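Side-chain contacts in sugar-binding transport ATP-binding protein (Pyrococcus horikoshii, PDB 1V43), which probably binds and hydrolyses ATP to power sugar uptake, as the ATPase subunit of an ABC transporter: residues E127-E132 with R181-K186; M165-S170 with Q202-T207; V12-L17 with T51-M56. All coordinates share one frame; numbering follows the deposited sequence.

Contact 1 of 3, residues E127-E132 with R181-K186; sequences ELLQIE and RAEIKK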
ATOM      1  N   GLU A 127     -21.864  21.705  -8.915  1.00 26.27           N
ATOM      2  CA  GLU A 127     -22.853  20.732  -8.480  1.00 23.73           C
ATOM      3  C   GLU A 127     -22.308  19.315  -8.717  1.00 25.64           C
ATOM      4  O   GLU A 127     -22.447  18.438  -7.860  1.00 28.76           O
ATOM      5  CB  GLU A 127     -24.175  20.951  -9.232  1.00 24.58           C
ATOM      6  CG  GLU A 127     -25.349  20.071  -8.776  1.00 30.95           C
ATOM      7  CD  GLU A 127     -25.170  18.588  -9.137  1.00 44.17           C
ATOM      8  OE1 GLU A 127     -24.729  18.293 -10.275  1.00 40.85           O
ATOM      9  OE2 GLU A 127     -25.486  17.718  -8.291  1.00 37.52           O
ATOM     10  N   LEU A 128     -21.673  19.107  -9.870  1.00 22.72           N
ATOM     11  CA  LEU A 128     -21.104  17.812 -10.228  1.00 25.50           C
ATOM     12  C   LEU A 128     -20.047  17.347  -9.239  1.00 27.82           C
ATOM     13  O   LEU A 128     -19.924  16.159  -8.982  1.00 22.38           O
ATOM     14  CB  LEU A 128     -20.500  17.855 -11.636  1.00 20.76           C
ATOM     15  CG  LEU A 128     -21.542  17.735 -12.745  1.00 23.68           C
ATOM     16  CD1 LEU A 128     -20.918  18.000 -14.090  1.00 23.30           C
ATOM     17  CD2 LEU A 128     -22.152  16.352 -12.696  1.00 22.03           C
ATOM     18  N   LEU A 129     -19.283  18.285  -8.689  1.00 26.34           N
ATOM     19  CA  LEU A 129     -18.259  17.938  -7.715  1.00 26.02           C
ATOM     20  C   LEU A 129     -18.775  18.057  -6.270  1.00 27.40           C
ATOM     21  O   LEU A 129     -18.033  17.833  -5.317  1.00 27.81           O
ATOM     22  CB  LEU A 129     -17.036  18.833  -7.922  1.00 25.29           C
ATOM     23  CG  LEU A 129     -15.966  18.435  -8.956  1.00 23.22           C
ATOM     24  CD1 LEU A 129     -15.314  17.137  -8.509  1.00 19.38           C
ATOM     25  CD2 LEU A 129     -16.571  18.300 -10.358  1.00 19.78           C
ATOM     26  N   GLN A 130     -20.052  18.405  -6.116  1.00 32.18           N
ATOM     27  CA  GLN A 130     -20.657  18.568  -4.798  1.00 32.30           C
ATOM     28  C   GLN A 130     -19.917  19.610  -3.965  1.00 31.43           C
ATOM     29  O   GLN A 130     -19.673  19.421  -2.774  1.00 28.68           O
ATOM     30  CB  GLN A 130     -20.687  17.224  -4.053  1.00 40.03           C
ATOM     31  CG  GLN A 130     -21.706  16.241  -4.611  1.00 48.34           C
ATOM     32  CD  GLN A 130     -21.226  14.799  -4.530  1.00 64.60           C
ATOM     33  OE1 GLN A 130     -20.195  14.443  -5.112  1.00 66.45           O
ATOM     34  NE2 GLN A 130     -21.972  13.962  -3.808  1.00 63.48           N
ATOM     35  N   ILE A 131     -19.541  20.711  -4.599  1.00 31.45           N
ATOM     36  CA  ILE A 131     -18.857  21.776  -3.879  1.00 30.63           C
ATOM     37  C   ILE A 131     -19.617  23.096  -4.014  1.00 27.63           C
ATOM     38  O   ILE A 131     -19.048  24.155  -3.783  1.00 32.04           O
ATOM     39  CB  ILE A 131     -17.415  21.978  -4.403  1.00 29.93           C
ATOM     40  CG1 ILE A 131     -17.432  22.089  -5.928  1.00 24.78           C
ATOM     41  CG2 ILE A 131     -16.510  20.828  -3.940  1.00 26.78           C
ATOM     42  CD1 ILE A 131     -16.134  22.585  -6.522  1.00 23.15           C
ATOM     43  N   GLU A 132     -20.898  23.040  -4.382  1.00 29.62           N
ATOM     44  CA  GLU A 132     -21.689  24.271  -4.553  1.00 36.86           C
ATOM     45  C   GLU A 132     -21.693  25.164  -3.319  1.00 39.10           C
ATOM     46  O   GLU A 132     -21.806  26.378  -3.441  1.00 40.02           O
ATOM     47  CB  GLU A 132     -23.154  23.975  -4.901  1.00 33.75           C
ATOM     48  CG  GLU A 132     -23.402  22.705  -5.677  1.00 48.25           C
ATOM     49  CD  GLU A 132     -23.810  21.540  -4.776  1.00 49.94           C
ATOM     50  OE1 GLU A 132     -22.955  20.990  -4.034  1.00 44.57           O
ATOM     51  OE2 GLU A 132     -25.007  21.186  -4.809  1.00 48.95           O
ATOM     52  N   ARG A 181     -10.270   8.651  -5.920  1.00 28.98           N
ATOM     53  CA  ARG A 181     -10.356   7.710  -7.042  1.00 23.82           C
ATOM     54  C   ARG A 181     -11.819   7.481  -7.370  1.00 28.58           C
ATOM     55  O   ARG A 181     -12.240   7.641  -8.515  1.00 31.21           O
ATOM     56  CB  ARG A 181      -9.716   6.371  -6.688  1.00 23.72           C
ATOM     57  CG  ARG A 181      -8.204   6.413  -6.613  1.00 24.38           C
ATOM     58  CD  ARG A 181      -7.644   5.144  -6.037  1.00 21.88           C
ATOM     59  NE  ARG A 181      -6.223   5.283  -5.762  1.00 29.79           N
ATOM     60  CZ  ARG A 181      -5.560   4.500  -4.918  1.00 29.64           C
ATOM     61  NH1 ARG A 181      -6.203   3.529  -4.274  1.00 24.00           N
ATOM     62  NH2 ARG A 181      -4.268   4.697  -4.700  1.00 22.71           N
ATOM     63  N   ALA A 182     -12.595   7.118  -6.352  1.00 27.79           N
ATOM     64  CA  ALA A 182     -14.018   6.874  -6.527  1.00 28.89           C
ATOM     65  C   ALA A 182     -14.727   8.117  -7.048  1.00 27.05           C
ATOM     66  O   ALA A 182     -15.548   8.034  -7.958  1.00 28.37           O
ATOM     67  CB  ALA A 182     -14.645   6.430  -5.207  1.00 35.18           C
ATOM     68  N   GLU A 183     -14.435   9.264  -6.449  1.00 26.36           N
ATOM     69  CA  GLU A 183     -15.048  10.523  -6.869  1.00 22.30           C
ATOM     70  C   GLU A 183     -14.773  10.787  -8.363  1.00 20.27           C
ATOM     71  O   GLU A 183     -15.686  10.987  -9.143  1.00 24.63           O
ATOM     72  CB  GLU A 183     -14.481  11.660  -6.018  1.00 25.34           C
ATOM     73  CG  GLU A 183     -15.014  13.040  -6.346  1.00 38.13           C
ATOM     74  CD  GLU A 183     -16.507  13.147  -6.162  1.00 43.58           C
ATOM     75  OE1 GLU A 183     -17.073  12.315  -5.415  1.00 46.64           O
ATOM     76  OE2 GLU A 183     -17.116  14.070  -6.753  1.00 50.38           O
ATOM     77  N   ILE A 184     -13.506  10.753  -8.762  1.00 19.75           N
ATOM     78  CA  ILE A 184     -13.151  10.989 -10.153  1.00 22.84           C
ATOM     79  C   ILE A 184     -13.793   9.974 -11.125  1.00 24.13           C
ATOM     80  O   ILE A 184     -14.384  10.374 -12.135  1.00 19.15           O
ATOM     81  CB  ILE A 184     -11.613  11.040 -10.305  1.00 24.25           C
ATOM     82  CG1 ILE A 184     -11.109  12.371  -9.730  1.00 23.45           C
ATOM     83  CG2 ILE A 184     -11.191  10.879 -11.787  1.00 17.35           C
ATOM     84  CD1 ILE A 184      -9.610  12.426  -9.466  1.00 28.29           C
ATOM     85  N   LYS A 185     -13.723   8.686 -10.795  1.00 22.84           N
ATOM     86  CA  LYS A 185     -14.291   7.639 -11.636  1.00 21.92           C
ATOM     87  C   LYS A 185     -15.805   7.802 -11.829  1.00 31.13           C
ATOM     88  O   LYS A 185     -16.307   7.752 -12.958  1.00 27.18           O
ATOM     89  CB  LYS A 185     -13.965   6.252 -11.054  1.00 23.40           C
ATOM     90  CG  LYS A 185     -14.426   5.071 -11.936  1.00 27.82           C
ATOM     91  CD  LYS A 185     -14.193   5.353 -13.425  1.00 28.14           C
ATOM     92  CE  LYS A 185     -14.697   4.241 -14.326  1.00 31.75           C
ATOM     93  NZ  LYS A 185     -13.711   3.148 -14.481  1.00 19.67           N
ATOM     94  N   LYS A 186     -16.542   8.014 -10.742  1.00 31.22           N
ATOM     95  CA  LYS A 186     -17.989   8.200 -10.860  1.00 25.87           C
ATOM     96  C   LYS A 186     -18.338   9.425 -11.693  1.00 21.66           C
ATOM     97  O   LYS A 186     -19.282   9.397 -12.473  1.00 22.76           O
ATOM     98  CB  LYS A 186     -18.632   8.352  -9.493  1.00 28.52           C
ATOM     99  CG  LYS A 186     -18.639   7.111  -8.630  1.00 31.36           C
ATOM    100  CD  LYS A 186     -19.275   7.533  -7.320  1.00 43.00           C
ATOM    101  CE  LYS A 186     -19.320   6.451  -6.288  1.00 51.23           C
ATOM    102  NZ  LYS A 186     -19.835   7.065  -5.024  1.00 59.91           N
TER

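Contact 2 of 3, residues M165-S170 with Q202-T207; sequences MDEPLS and QVEAMT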
ATOM      1  N   MET A 165      -5.226  13.407 -17.288  1.00 23.16           N
ATOM      2  CA  MET A 165      -4.770  13.531 -15.908  1.00 30.19           C
ATOM      3  C   MET A 165      -3.456  12.813 -15.699  1.00 29.37           C
ATOM      4  O   MET A 165      -3.313  11.651 -16.082  1.00 25.57           O
ATOM      5  CB  MET A 165      -5.815  12.974 -14.931  1.00 23.42           C
ATOM      6  CG  MET A 165      -7.229  13.506 -15.151  1.00 22.38           C
ATOM      7  SD  MET A 165      -8.245  13.217 -13.682  1.00 30.90           S
ATOM      8  CE  MET A 165      -9.878  13.368 -14.326  1.00 31.67           C
ATOM      9  N   ASP A 166      -2.503  13.518 -15.087  1.00 24.38           N
ATOM     10  CA  ASP A 166      -1.184  12.965 -14.810  1.00 27.31           C
ATOM     11  C   ASP A 166      -0.976  12.836 -13.299  1.00 29.83           C
ATOM     12  O   ASP A 166      -0.781  13.841 -12.612  1.00 25.73           O
ATOM     13  CB  ASP A 166      -0.096  13.870 -15.394  1.00 36.38           C
ATOM     14  CG  ASP A 166       1.264  13.185 -15.456  1.00 41.71           C
ATOM     15  OD1 ASP A 166       1.600  12.434 -14.518  1.00 45.19           O
ATOM     16  OD2 ASP A 166       2.003  13.400 -16.443  1.00 53.99           O
ATOM     17  N   GLU A 167      -1.040  11.604 -12.796  1.00 26.84           N
ATOM     18  CA  GLU A 167      -0.837  11.303 -11.378  1.00 28.63           C
ATOM     19  C   GLU A 167      -1.368  12.453 -10.515  1.00 31.82           C
ATOM     20  O   GLU A 167      -0.646  13.016  -9.699  1.00 34.34           O
ATOM     21  CB  GLU A 167       0.666  11.111 -11.131  1.00 33.51           C
ATOM     22  CG  GLU A 167       1.043  10.295  -9.908  1.00 39.94           C
ATOM     23  CD  GLU A 167       0.865   8.794 -10.120  1.00 38.53           C
ATOM     24  OE1 GLU A 167      -0.126   8.231  -9.619  1.00 39.44           O
ATOM     25  OE2 GLU A 167       1.720   8.180 -10.797  1.00 39.75           O
ATOM     26  N   PRO A 168      -2.653  12.785 -10.664  1.00 32.00           N
ATOM     27  CA  PRO A 168      -3.324  13.870  -9.937  1.00 32.37           C
ATOM     28  C   PRO A 168      -3.436  13.671  -8.439  1.00 35.06           C
ATOM     29  O   PRO A 168      -3.674  14.622  -7.705  1.00 37.27           O
ATOM     30  CB  PRO A 168      -4.726  13.912 -10.568  1.00 25.47           C
ATOM     31  CG  PRO A 168      -4.664  12.945 -11.729  1.00 31.41           C
ATOM     32  CD  PRO A 168      -3.649  11.935 -11.327  1.00 29.05           C
ATOM     33  N   LEU A 169      -3.267  12.435  -7.991  1.00 34.86           N
ATOM     34  CA  LEU A 169      -3.439  12.119  -6.582  1.00 35.56           C
ATOM     35  C   LEU A 169      -2.193  11.691  -5.806  1.00 37.48           C
ATOM     36  O   LEU A 169      -2.308  11.234  -4.672  1.00 34.22           O
ATOM     37  CB  LEU A 169      -4.491  11.014  -6.476  1.00 24.80           C
ATOM     38  CG  LEU A 169      -6.003  11.289  -6.532  1.00 40.53           C
ATOM     39  CD1 LEU A 169      -6.357  12.605  -7.193  1.00 28.12           C
ATOM     40  CD2 LEU A 169      -6.644  10.126  -7.238  1.00 29.17           C
ATOM     41  N   SER A 170      -1.017  11.837  -6.407  1.00 38.89           N
ATOM     42  CA  SER A 170       0.233  11.411  -5.776  1.00 47.75           C
ATOM     43  C   SER A 170       0.520  11.902  -4.354  1.00 49.18           C
ATOM     44  O   SER A 170       1.145  11.184  -3.570  1.00 52.50           O
ATOM     45  CB  SER A 170       1.428  11.762  -6.679  1.00 40.78           C
ATOM     46  OG  SER A 170       1.534  13.160  -6.881  1.00 50.48           O
ATOM     47  N   GLN A 202      -0.432   0.658  -9.586  1.00 24.45           N
ATOM     48  CA  GLN A 202      -1.293  -0.422 -10.066  1.00 25.87           C
ATOM     49  C   GLN A 202      -2.663  -0.510  -9.370  1.00 25.27           C
ATOM     50  O   GLN A 202      -3.668  -0.728 -10.039  1.00 23.64           O
ATOM     51  CB  GLN A 202      -0.550  -1.773  -9.997  1.00 21.82           C
ATOM     52  CG  GLN A 202      -0.052  -2.193  -8.607  1.00 23.19           C
ATOM     53  CD  GLN A 202      -1.001  -3.143  -7.886  1.00 25.72           C
ATOM     54  OE1 GLN A 202      -1.910  -3.718  -8.484  1.00 28.73           O
ATOM     55  NE2 GLN A 202      -0.775  -3.323  -6.593  1.00 28.60           N
ATOM     56  N   VAL A 203      -2.725  -0.340  -8.050  1.00 23.53           N
ATOM     57  CA  VAL A 203      -4.032  -0.393  -7.379  1.00 24.72           C
ATOM     58  C   VAL A 203      -4.961   0.713  -7.895  1.00 24.13           C
ATOM     59  O   VAL A 203      -6.156   0.487  -8.097  1.00 24.65           O
ATOM     60  CB  VAL A 203      -3.922  -0.255  -5.841  1.00 25.51           C
ATOM     61  CG1 VAL A 203      -5.309   0.019  -5.240  1.00 19.29           C
ATOM     62  CG2 VAL A 203      -3.339  -1.553  -5.234  1.00 28.17           C
ATOM     63  N   GLU A 204      -4.410   1.905  -8.112  1.00 26.04           N
ATOM     64  CA  GLU A 204      -5.205   3.033  -8.606  1.00 27.42           C
ATOM     65  C   GLU A 204      -5.663   2.724 -10.033  1.00 25.84           C
ATOM     66  O   GLU A 204      -6.807   2.963 -10.398  1.00 21.45           O
ATOM     67  CB  GLU A 204      -4.367   4.316  -8.580  1.00 22.48           C
ATOM     68  CG  GLU A 204      -5.107   5.601  -8.975  1.00 23.28           C
ATOM     69  CD  GLU A 204      -4.424   6.847  -8.405  1.00 30.84           C
ATOM     70  OE1 GLU A 204      -4.328   6.938  -7.165  1.00 26.29           O
ATOM     71  OE2 GLU A 204      -3.988   7.727  -9.181  1.00 35.30           O
ATOM     72  N   ALA A 205      -4.760   2.174 -10.830  1.00 24.14           N
ATOM     73  CA  ALA A 205      -5.098   1.825 -12.201  1.00 31.50           C
ATOM     74  C   ALA A 205      -6.274   0.831 -12.231  1.00 27.01           C
ATOM     75  O   ALA A 205      -7.245   1.049 -12.936  1.00 22.35           O
ATOM     76  CB  ALA A 205      -3.877   1.246 -12.898  1.00 21.71           C
ATOM     77  N   MET A 206      -6.183  -0.244 -11.450  1.00 24.47           N
ATOM     78  CA  MET A 206      -7.236  -1.256 -11.392  1.00 25.24           C
ATOM     79  C   MET A 206      -8.558  -0.683 -10.907  1.00 25.15           C
ATOM     80  O   MET A 206      -9.629  -1.153 -11.280  1.00 26.03           O
ATOM     81  CB  MET A 206      -6.814  -2.396 -10.464  1.00 27.65           C
ATOM     82  CG  MET A 206      -5.701  -3.286 -11.013  1.00 27.36           C
ATOM     83  SD  MET A 206      -6.298  -4.298 -12.368  1.00 24.86           S
ATOM     84  CE  MET A 206      -7.049  -5.648 -11.476  1.00 23.20           C
ATOM     85  N   THR A 207      -8.475   0.337 -10.064  1.00 23.40           N
ATOM     86  CA  THR A 207      -9.657   0.987  -9.502  1.00 19.05           C
ATOM     87  C   THR A 207     -10.350   1.916 -10.477  1.00 24.50           C
ATOM     88  O   THR A 207     -11.581   2.008 -10.501  1.00 25.13           O
ATOM     89  CB  THR A 207      -9.307   1.871  -8.298  1.00 19.62           C
ATOM     90  OG1 THR A 207      -8.588   1.108  -7.320  1.00 27.35           O
ATOM     91  CG2 THR A 207     -10.569   2.450  -7.698  1.00 20.69           C
TER
HETATM   92  O   HOH W   1      -2.395   9.900  -8.643  1.00 35.63           O

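Contact 3 of 3, residues V12-L17 with T51-M56; sequences VKLENL and TTTLRM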
ATOM      1  N   VAL A  12     -10.204   8.625 -29.491  1.00 22.32           N
ATOM      2  CA  VAL A  12      -8.847   9.108 -29.710  1.00 23.74           C
ATOM      3  C   VAL A  12      -7.952   8.010 -30.287  1.00 23.49           C
ATOM      4  O   VAL A  12      -7.855   6.908 -29.730  1.00 22.95           O
ATOM      5  CB  VAL A  12      -8.212   9.615 -28.390  1.00 24.35           C
ATOM      6  CG1 VAL A  12      -6.764  10.025 -28.631  1.00 20.93           C
ATOM      7  CG2 VAL A  12      -8.990  10.801 -27.874  1.00 22.80           C
ATOM      8  N   LYS A  13      -7.304   8.314 -31.406  1.00 24.62           N
ATOM      9  CA  LYS A  13      -6.408   7.352 -32.059  1.00 24.56           C
ATOM     10  C   LYS A  13      -4.973   7.834 -32.039  1.00 28.61           C
ATOM     11  O   LYS A  13      -4.689   8.968 -32.418  1.00 26.44           O
ATOM     12  CB  LYS A  13      -6.766   7.153 -33.532  1.00 24.41           C
ATOM     13  CG  LYS A  13      -8.093   6.528 -33.869  1.00 26.90           C
ATOM     14  CD  LYS A  13      -8.202   6.500 -35.390  1.00 34.01           C
ATOM     15  CE  LYS A  13      -9.592   6.159 -35.881  1.00 21.01           C
ATOM     16  NZ  LYS A  13     -10.567   7.169 -35.427  1.00 27.79           N
ATOM     17  N   LEU A  14      -4.067   6.974 -31.603  1.00 25.23           N
ATOM     18  CA  LEU A  14      -2.656   7.321 -31.624  1.00 27.58           C
ATOM     19  C   LEU A  14      -2.095   6.365 -32.691  1.00 27.05           C
ATOM     20  O   LEU A  14      -2.202   5.151 -32.545  1.00 25.71           O
ATOM     21  CB  LEU A  14      -2.019   7.073 -30.251  1.00 25.73           C
ATOM     22  CG  LEU A  14      -2.663   7.727 -29.009  1.00 22.82           C
ATOM     23  CD1 LEU A  14      -1.801   7.389 -27.780  1.00 21.97           C
ATOM     24  CD2 LEU A  14      -2.760   9.240 -29.170  1.00 14.53           C
ATOM     25  N   GLU A  15      -1.522   6.905 -33.766  1.00 28.05           N
ATOM     26  CA  GLU A  15      -1.006   6.048 -34.846  1.00 32.77           C
ATOM     27  C   GLU A  15       0.483   6.078 -34.981  1.00 32.11           C
ATOM     28  O   GLU A  15       1.059   7.137 -35.224  1.00 33.92           O
ATOM     29  CB  GLU A  15      -1.544   6.451 -36.214  1.00 39.21           C
ATOM     30  CG  GLU A  15      -3.027   6.498 -36.384  1.00 41.87           C
ATOM     31  CD  GLU A  15      -3.410   6.419 -37.859  1.00 46.90           C
ATOM     32  OE1 GLU A  15      -2.711   7.023 -38.712  1.00 39.45           O
ATOM     33  OE2 GLU A  15      -4.413   5.751 -38.157  1.00 41.77           O
ATOM     34  N   ASN A  16       1.099   4.908 -34.858  1.00 40.77           N
ATOM     35  CA  ASN A  16       2.546   4.777 -34.981  1.00 36.31           C
ATOM     36  C   ASN A  16       3.237   5.962 -34.344  1.00 35.82           C
ATOM     37  O   ASN A  16       4.129   6.565 -34.939  1.00 40.31           O
ATOM     38  CB  ASN A  16       2.940   4.677 -36.459  1.00 46.39           C
ATOM     39  CG  ASN A  16       4.408   4.317 -36.647  1.00 58.17           C
ATOM     40  OD1 ASN A  16       5.311   5.133 -36.404  1.00 57.57           O
ATOM     41  ND2 ASN A  16       4.654   3.083 -37.063  1.00 54.72           N
ATOM     42  N   LEU A  17       2.809   6.299 -33.132  1.00 38.46           N
ATOM     43  CA  LEU A  17       3.372   7.422 -32.392  1.00 33.64           C
ATOM     44  C   LEU A  17       4.731   7.068 -31.817  1.00 31.79           C
ATOM     45  O   LEU A  17       4.874   6.088 -31.077  1.00 30.28           O
ATOM     46  CB  LEU A  17       2.464   7.821 -31.220  1.00 32.61           C
ATOM     47  CG  LEU A  17       1.688   9.134 -31.160  1.00 37.97           C
ATOM     48  CD1 LEU A  17       1.453   9.480 -29.685  1.00 27.45           C
ATOM     49  CD2 LEU A  17       2.439  10.253 -31.848  1.00 23.19           C
ATOM     50  N   THR A  51       3.975   9.364 -19.484  1.00 31.22           N
ATOM     51  CA  THR A  51       3.856  10.804 -19.349  1.00 24.95           C
ATOM     52  C   THR A  51       4.133  11.505 -20.673  1.00 30.41           C
ATOM     53  O   THR A  51       3.433  12.461 -21.037  1.00 30.16           O
ATOM     54  CB  THR A  51       4.800  11.322 -18.264  1.00 30.15           C
ATOM     55  OG1 THR A  51       4.459  10.702 -17.020  1.00 28.64           O
ATOM     56  CG2 THR A  51       4.677  12.840 -18.117  1.00 23.60           C
ATOM     57  N   THR A  52       5.142  11.027 -21.404  1.00 28.88           N
ATOM     58  CA  THR A  52       5.478  11.623 -22.689  1.00 29.91           C
ATOM     59  C   THR A  52       4.270  11.502 -23.614  1.00 28.88           C
ATOM     60  O   THR A  52       3.937  12.449 -24.319  1.00 30.04           O
ATOM     61  CB  THR A  52       6.693  10.934 -23.359  1.00 30.76           C
ATOM     62  OG1 THR A  52       7.847  11.058 -22.513  1.00 38.48           O
ATOM     63  CG2 THR A  52       6.981  11.587 -24.708  1.00 29.53           C
ATOM     64  N   THR A  53       3.624  10.336 -23.600  1.00 27.31           N
ATOM     65  CA  THR A  53       2.431  10.100 -24.413  1.00 29.61           C
ATOM     66  C   THR A  53       1.321  11.092 -24.030  1.00 30.75           C
ATOM     67  O   THR A  53       0.717  11.711 -24.903  1.00 28.44           O
ATOM     68  CB  THR A  53       1.903   8.656 -24.232  1.00 32.29           C
ATOM     69  OG1 THR A  53       2.919   7.725 -24.628  1.00 30.95           O
ATOM     70  CG2 THR A  53       0.643   8.420 -25.075  1.00 21.94           C
ATOM     71  N   LEU A  54       1.060  11.257 -22.735  1.00 23.09           N
ATOM     72  CA  LEU A  54       0.025  12.200 -22.316  1.00 29.64           C
ATOM     73  C   LEU A  54       0.334  13.604 -22.846  1.00 28.75           C
ATOM     74  O   LEU A  54      -0.557  14.283 -23.354  1.00 27.94           O
ATOM     75  CB  LEU A  54      -0.102  12.258 -20.792  1.00 21.36           C
ATOM     76  CG  LEU A  54      -1.405  12.892 -20.287  1.00 27.64           C
ATOM     77  CD1 LEU A  54      -2.552  11.944 -20.584  1.00 21.95           C
ATOM     78  CD2 LEU A  54      -1.334  13.158 -18.790  1.00 19.46           C
ATOM     79  N   ARG A  55       1.597  14.017 -22.735  1.00 25.76           N
ATOM     80  CA  ARG A  55       2.035  15.332 -23.194  1.00 28.34           C
ATOM     81  C   ARG A  55       1.872  15.501 -24.706  1.00 25.92           C
ATOM     82  O   ARG A  55       1.541  16.585 -25.170  1.00 28.89           O
ATOM     83  CB  ARG A  55       3.493  15.586 -22.762  1.00 33.86           C
ATOM     84  CG  ARG A  55       3.634  15.796 -21.248  1.00 38.50           C
ATOM     85  CD  ARG A  55       5.083  15.915 -20.783  1.00 41.57           C
ATOM     86  NE  ARG A  55       5.824  16.969 -21.481  1.00 47.11           N
ATOM     87  CZ  ARG A  55       5.717  18.275 -21.239  1.00 40.27           C
ATOM     88  NH1 ARG A  55       4.897  18.739 -20.302  1.00 39.74           N
ATOM     89  NH2 ARG A  55       6.446  19.126 -21.945  1.00 38.99           N
ATOM     90  N   MET A  56       2.098  14.441 -25.478  1.00 27.18           N
ATOM     91  CA  MET A  56       1.901  14.531 -26.919  1.00 26.28           C
ATOM     92  C   MET A  56       0.394  14.656 -27.187  1.00 28.76           C
ATOM     93  O   MET A  56      -0.034  15.405 -28.068  1.00 25.23           O
ATOM     94  CB  MET A  56       2.449  13.293 -27.641  1.00 23.55           C
ATOM     95  CG  MET A  56       3.972  13.209 -27.701  1.00 30.22           C
ATOM     96  SD  MET A  56       4.572  11.877 -28.780  1.00 35.99           S
ATOM     97  CE  MET A  56       4.427  10.444 -27.689  1.00 32.63           C
TER

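Contact 1 of 3, residues E127-E132 with R181-K186
E183 alone of R181-K186 touches E127-E132, across a meeting of two parts of the ABC ATPase domain: helix 174-191 and the turn that ends helix 115-128, closed at Q130 by a Schellman motif. Two residues before E183, R181 lies on helix 202-208, and A182 packs on F316 of the second subunit. E183 points at the turn. Its CG is anti to the backbone N (chi1 179°) and the chain then bends at chi2 (60°), which brings the carboxylate up to the turn. OE2 lies 3.5 Å from OE1 of Q130, two acceptors facing each other with no hydrogen bond between them; the amide and carboxylate planes are 32° apart. The same OE2 meets CD1 of L129 at 4.0 Å and the carbonyl O of L128 at 4.1 Å. An alanine in place of E183 is likely to leave L129 CD1 and the Q130 amide without their neighbour on this helix, opening a gap between helix and turn. The hydrogen bonds that hold the turn come from R149 of helix 147-156, which donates to the carbonyl oxygens of L129 and Q130. Beyond E183, I184 points away from the turn, and K186 reaches the second subunit, its NZ salt-bridged to OD2 of D315 there.

Contact 2 of 3, residues M165-S170 with Q202-T207
E167 and E204 bring their carboxylates together with OE1 of E167 3.9 Å from OE2 of E204, the two planes turned 59° against each other. A water joins these like charges, giving one hydrogen to E204 OE2 at 2.7 Å and the other to E167 OE1 at 3.0 Å. It also accepts from the backbone N of L169 at 2.8 Å, so three bonds fix it between the turn and the helix.

Beyond the water, E204 OE1 takes salt bridges from the NE atoms of R177 and R181, while OE2 is bonded to the hydroxyl of Y197; with two arginines beside it, this buried carboxylate probably stays ionised. E167 OE1 is hydrogen-bonded to T199 OG1, and its OE2 receives the backbone N of H200, which together hold the carboxylate against rotation.

Strand 162-166 and the type I turn from E167 to S170 carry the Walker B sequence of ABC ATPases and the start of the loop that follows it; E167 comes directly after the Walker B aspartate, D166. Helix 202-208 begins just after H200, which sits where relatives have their switch histidine.

Van der Waals packing follows: the carboxylate of E204 lies against the L169 side chain. E204 has its CG anti to the backbone N (chi1 -176°) and runs out extended, which puts OE1 3.9 Å from CD2 of L169 and 4.1 Å from its CB. Y197, R177 and M180 also pack on L169.

Within the helix, T207 OG1 donates to the carbonyl O of V203 at 2.6 Å.

Contact 3 of 3, residues V12-L17 with T51-M56
L17 meets M56 from the second position of a G1 beta bulge, N16 and L17 both facing L30 on the adjacent strand. N16 has a positive phi, and the strand turns a corner there. After that corner L17 points to helix 50-58, as L14 does before it, although the two are three residues apart. The chi1 of L17, -112°, lies well off a staggered value.

L17 and M56 approach tip to tip. CD1 of L17 touches the methyl CE of M56 at 3.7 Å and lies 4.0 Å from its sulphur SD, while CD2 comes to 4.1 Å of the same SD. The bend at chi3 of M56 (-81°) folds CE back so that methyl and sulphur both face the leucine. A turn earlier in the helix, CG2 of T53 meets CD1 of L14 at 3.8 Å, the two side chains crossing at a slant. T53 divides its branches: the methyl serves this apolar layer, while OG1 is hydrogen-bonded to the carbonyl O of G49, inside the Walker A loop.

The contact seats the antiparallel beta sheet of the ABC ATPase domain on the helix that follows the P-loop. Strand 24-34 adds V27 and L30 against T53, strand 65-70 lays I68 beside L14, and P63 packs on both L17 and M56. From the same helix L54 and T51 reach strand 162-166 of the mixed sheet.

How the contacts relate
Contacts 1 and 2 lie 16 Å apart between centres and meet through helix 174-191, which carries 181-186 of contact 1 and follows strand 162-166. From it, R181 NE bonds E204 OE1 at 2.9 Å, a salt bridge, and I184 CG2 packs on M165 CE at 3.8 Å. Contact 3, centred 18 Å from contact 2, touches it where L54 CD2 lies 3.7 Å from D166 CB. Contact 1 keeps its nearest atoms about 12 Å from contact 3. The ATP site, empty in this chain, includes T51 and T52 of contact 3; contact 2 borders it through E167, whose side chain is about 5 Å from that of K50. Contacts 1 and 2 also touch the second subunit.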